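Local coordinates for monomethylamine methyltransferase mtmB1 (Methanosarcina barkeri, PDB 1NTH), which catalyses transfer of the methyl group from monomethylamine to the corrinoid cofactor of its partner protein MtmC, a step in methanogenesis from methylamine, at residues A[138-143]-A[159-164]; A[248-253]-A[288-293]. All coordinates share one frame; numbering follows the deposited sequence.

Contact 1 (A[138-143]-A[159-164])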
# COMPACT_ATOMS: atom_id res chain seq x y z
N ASP A 138 -8.80 -6.47 -30.75
CA ASP A 138 -7.53 -5.95 -31.25
C ASP A 138 -7.35 -4.44 -31.25
O ASP A 138 -6.25 -3.95 -31.49
CB ASP A 138 -7.22 -6.51 -32.65
CG ASP A 138 -8.31 -6.21 -33.66
OD1 ASP A 138 -9.10 -5.26 -33.46
OD2 ASP A 138 -8.36 -6.92 -34.69
N VAL A 139 -8.42 -3.69 -30.98
CA VAL A 139 -8.30 -2.24 -30.92
C VAL A 139 -8.90 -1.71 -29.63
O VAL A 139 -9.19 -0.52 -29.51
CB VAL A 139 -9.01 -1.54 -32.11
CG1 VAL A 139 -8.28 -1.86 -33.41
CG2 VAL A 139 -10.47 -1.97 -32.18
N PHE A 140 -9.07 -2.59 -28.64
CA PHE A 140 -9.66 -2.16 -27.38
C PHE A 140 -8.88 -1.03 -26.73
O PHE A 140 -9.46 -0.03 -26.31
CB PHE A 140 -9.79 -3.34 -26.41
CG PHE A 140 -10.87 -3.17 -25.39
CD1 PHE A 140 -12.21 -3.18 -25.78
CD2 PHE A 140 -10.57 -2.96 -24.05
CE1 PHE A 140 -13.23 -2.98 -24.85
CE2 PHE A 140 -11.58 -2.77 -23.11
CZ PHE A 140 -12.91 -2.78 -23.51
N MET A 141 -7.56 -1.17 -26.64
CA MET A 141 -6.77 -0.10 -26.03
C MET A 141 -6.73 1.17 -26.88
O MET A 141 -6.98 2.26 -26.37
CB MET A 141 -5.35 -0.60 -25.71
CG MET A 141 -5.32 -1.50 -24.48
SD MET A 141 -3.66 -1.89 -23.89
CE MET A 141 -3.09 -0.27 -23.43
N PRO A 142 -6.44 1.05 -28.19
CA PRO A 142 -6.41 2.25 -29.04
C PRO A 142 -7.70 3.06 -28.98
O PRO A 142 -7.68 4.28 -28.87
CB PRO A 142 -6.16 1.67 -30.43
CG PRO A 142 -5.31 0.48 -30.14
CD PRO A 142 -5.99 -0.13 -28.94
N VAL A 143 -8.84 2.37 -29.06
CA VAL A 143 -10.12 3.06 -29.01
C VAL A 143 -10.27 3.87 -27.73
O VAL A 143 -10.68 5.03 -27.75
CB VAL A 143 -11.30 2.08 -29.14
CG1 VAL A 143 -12.61 2.77 -28.79
CG2 VAL A 143 -11.37 1.53 -30.56
N GLY A 159 -15.99 0.54 -22.72
CA GLY A 159 -16.66 -0.07 -23.85
C GLY A 159 -16.79 -1.54 -23.49
O GLY A 159 -16.33 -1.97 -22.43
N VAL A 160 -17.42 -2.32 -24.36
CA VAL A 160 -17.61 -3.75 -24.14
C VAL A 160 -16.67 -4.54 -25.03
O VAL A 160 -16.57 -4.28 -26.23
CB VAL A 160 -19.08 -4.16 -24.47
CG1 VAL A 160 -19.19 -5.67 -24.62
CG2 VAL A 160 -20.01 -3.66 -23.37
N MET A 161 -15.96 -5.51 -24.45
CA MET A 161 -15.04 -6.35 -25.22
C MET A 161 -15.87 -7.37 -26.00
O MET A 161 -16.61 -8.15 -25.40
CB MET A 161 -14.08 -7.11 -24.29
CG MET A 161 -13.17 -6.23 -23.43
SD MET A 161 -11.97 -7.19 -22.47
CE MET A 161 -10.78 -7.63 -23.76
N THR A 162 -15.76 -7.38 -27.33
CA THR A 162 -16.52 -8.35 -28.11
C THR A 162 -15.93 -9.74 -27.91
O THR A 162 -16.60 -10.75 -28.12
CB THR A 162 -16.56 -8.01 -29.62
OG1 THR A 162 -15.23 -7.86 -30.13
CG2 THR A 162 -17.34 -6.72 -29.84
N SER A 163 -14.67 -9.79 -27.49
CA SER A 163 -14.01 -11.06 -27.22
C SER A 163 -12.82 -10.83 -26.29
O SER A 163 -12.29 -9.72 -26.20
CB SER A 163 -13.52 -11.73 -28.51
OG SER A 163 -12.42 -11.05 -29.10
N VAL A 164 -12.43 -11.88 -25.58
CA VAL A 164 -11.28 -11.83 -24.70
C VAL A 164 -10.54 -13.14 -25.00
O VAL A 164 -11.13 -14.22 -24.92
CB VAL A 164 -11.68 -11.71 -23.21
CG1 VAL A 164 -12.49 -12.92 -22.76
CG2 VAL A 164 -10.43 -11.53 -22.36
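Met161 lies over one face of the Phe140 ring, a compact example of how methionine and an aromatic residue join a helix to a strand. The side chains cross at about a right angle. Met161 CG does the touching: it stands 3.6 Å from the centroid of the Phe140 ring, 20° off the ring normal, a CH-pi contact. Met161 SD follows at 4.7 Å from the Phe140 ring centroid, still above the face, so the pair is also a Met-aromatic contact. The extended second torsion of Met161 (chi2 -175°) carries the sulfur past CG over the ring. Near the plane of the ring, Gly159 O meets its edge, 3.7 Å from Phe140 CZ; this buried carbonyl oxygen has no hydrogen-bond partner in the model. The looser side is at Val160, which is partly exposed and whose CB points away from 138-143; its side chain touches Glu205 and Thr206. His144 bridges the two segments, bonding Phe140 O through ND1 and Gly159 N through NE2. Helix 174-193 adds Ile187 against Phe140 and Leu186 against Met161, while strand 160-161 pairs in parallel with strand 134-135, whose Ile135 also packs on Phe140.

Contact 2 (A[248-253]-A[288-293])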
# COMPACT_ATOMS: atom_id res chain seq x y z
N HIS A 248 -22.19 -5.93 -2.70
CA HIS A 248 -20.76 -6.08 -2.95
C HIS A 248 -20.07 -4.71 -3.05
O HIS A 248 -19.03 -4.49 -2.42
CB HIS A 248 -20.56 -6.87 -4.25
CG HIS A 248 -19.17 -6.78 -4.80
ND1 HIS A 248 -18.89 -6.14 -5.98
CD2 HIS A 248 -17.99 -7.24 -4.33
CE1 HIS A 248 -17.59 -6.21 -6.22
NE2 HIS A 248 -17.02 -6.88 -5.23
N TYR A 249 -20.64 -3.80 -3.82
CA TYR A 249 -20.06 -2.46 -3.97
C TYR A 249 -19.97 -1.77 -2.61
O TYR A 249 -18.95 -1.16 -2.27
CB TYR A 249 -20.91 -1.60 -4.91
CG TYR A 249 -20.93 -2.02 -6.37
CD1 TYR A 249 -21.94 -1.57 -7.22
CD2 TYR A 249 -19.93 -2.83 -6.92
CE1 TYR A 249 -21.97 -1.91 -8.57
CE2 TYR A 249 -19.94 -3.18 -8.29
CZ TYR A 249 -20.97 -2.71 -9.10
OH TYR A 249 -21.00 -3.03 -10.44
N LYS A 250 -21.04 -1.85 -1.82
CA LYS A 250 -21.07 -1.23 -0.50
C LYS A 250 -20.00 -1.84 0.39
O LYS A 250 -19.30 -1.12 1.11
CB LYS A 250 -22.44 -1.43 0.15
CG LYS A 250 -23.57 -0.63 -0.50
CD LYS A 250 -24.94 -1.14 -0.06
CE LYS A 250 -25.19 -0.95 1.43
NZ LYS A 250 -25.26 0.49 1.81
N GLY A 251 -19.88 -3.16 0.34
CA GLY A 251 -18.90 -3.85 1.17
C GLY A 251 -17.45 -3.56 0.84
O GLY A 251 -16.56 -3.87 1.63
N ASN A 252 -17.21 -2.96 -0.33
CA ASN A 252 -15.86 -2.61 -0.78
C ASN A 252 -15.62 -1.10 -0.72
O ASN A 252 -14.57 -0.62 -1.13
CB ASN A 252 -15.63 -3.10 -2.22
CG ASN A 252 -15.25 -4.58 -2.30
OD1 ASN A 252 -15.30 -5.30 -1.31
ND2 ASN A 252 -14.86 -5.02 -3.49
N SER A 253 -16.60 -0.35 -0.22
CA SER A 253 -16.50 1.11 -0.14
C SER A 253 -16.32 1.72 -1.53
O SER A 253 -15.60 2.70 -1.70
CB SER A 253 -15.33 1.51 0.77
OG SER A 253 -15.48 2.84 1.26
N MET A 288 -32.69 2.42 -2.79
CA MET A 288 -32.45 1.01 -3.04
C MET A 288 -30.98 0.66 -3.33
O MET A 288 -30.48 -0.35 -2.85
CB MET A 288 -33.32 0.56 -4.22
CG MET A 288 -33.13 -0.88 -4.67
SD MET A 288 -34.02 -1.22 -6.22
CE MET A 288 -32.87 -0.55 -7.41
N SER A 289 -30.31 1.50 -4.10
CA SER A 289 -28.93 1.23 -4.50
C SER A 289 -27.82 1.91 -3.71
O SER A 289 -26.65 1.69 -4.00
CB SER A 289 -28.74 1.58 -5.97
OG SER A 289 -29.69 0.92 -6.79
N SER A 290 -28.18 2.71 -2.71
CA SER A 290 -27.18 3.43 -1.91
C SER A 290 -26.22 4.15 -2.85
O SER A 290 -25.03 4.28 -2.57
CB SER A 290 -26.39 2.45 -1.03
OG SER A 290 -27.23 1.82 -0.07
N ALA A 291 -26.76 4.64 -3.96
CA ALA A 291 -25.95 5.32 -4.97
C ALA A 291 -25.22 6.57 -4.52
O ALA A 291 -25.71 7.34 -3.69
CB ALA A 291 -26.82 5.66 -6.18
N SER A 292 -24.02 6.76 -5.08
CA SER A 292 -23.22 7.95 -4.83
C SER A 292 -23.75 8.97 -5.83
O SER A 292 -23.81 10.16 -5.55
CB SER A 292 -21.74 7.68 -5.10
OG SER A 292 -21.22 6.73 -4.18
N TRP A 293 -24.10 8.48 -7.02
CA TRP A 293 -24.68 9.33 -8.05
C TRP A 293 -25.57 8.49 -8.96
O TRP A 293 -25.45 7.26 -9.00
CB TRP A 293 -23.61 10.09 -8.85
CG TRP A 293 -22.65 9.30 -9.70
CD1 TRP A 293 -21.55 8.61 -9.28
CD2 TRP A 293 -22.63 9.25 -11.14
NE1 TRP A 293 -20.83 8.14 -10.36
CE2 TRP A 293 -21.47 8.52 -11.51
CE3 TRP A 293 -23.46 9.75 -12.14
CZ2 TRP A 293 -21.13 8.29 -12.85
CZ3 TRP A 293 -23.13 9.52 -13.48
CH2 TRP A 293 -21.97 8.80 -13.82
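No ring or other flat group enters the meeting of Lys250 with Ser290; the aromatic rings nearby, Tyr249 and Trp293, meet other partners. Tyr249 packs edge-to-face with His228, and the Trp293 indole meets the Phe102 ring with planes about 25° apart. What crosses between the segments is one polar bond, Lys250 NZ to Ser290 OG at 3.0 Å, the ammonium donating to the hydroxyl oxygen. Its geometry is good at both ends. At the donor the angle CE-NZ-OG is about 107°. At the acceptor, CB-OG-NZ is about 103°. The lysine does not reach out straight: bends at its third and fourth torsions turn NZ onto Ser290 OG. The chain also passes alongside the hydroxyl, with Lys250 CD 3.7 Å from Ser290 OG. Cys9 of helix 9-18 touches the lysine as well.

Ser290, the first residue beyond helix 271-288 to leave helical geometry, has positive phi, and its CB bond points toward the lysine's segment. Ser253 likewise follows helix 240-251 with positive phi, closing it in a Schellman motif. Other copies of the protein meet both turns: Arg108 of a third subunit bonds Ser290 O, and Arg185 of a fourth subunit bonds Gly251 O. The bond thus ties the end of one helix to the turn after the next, one leading into strand 255-259 and the other into its parallel neighbour 293-300, as expected of adjacent alpha-beta loops at the N-terminal ends of strands in a TIM barrel.

Contact 1 is complete in the chain before contact 2 begins. Their centres are about 27 Å apart and their nearest atoms about 13 Å. Both belong to connections of the parallel sheet of the TIM barrel, but probably at different ends of its strands. Segments 138-143 and 159-164 follow strands 125-128 and 155-156, so they probably lie toward the C-terminal ends of the strands, the side where TIM barrels generally carry their active sites; segments 248-253 and 288-293 lead into strands 255-259 and 293-300. A second subunit packs on Met141 and Val164 at contact 1, and a third and a fourth meet contact 2, consistent with a dimer of homotrimers.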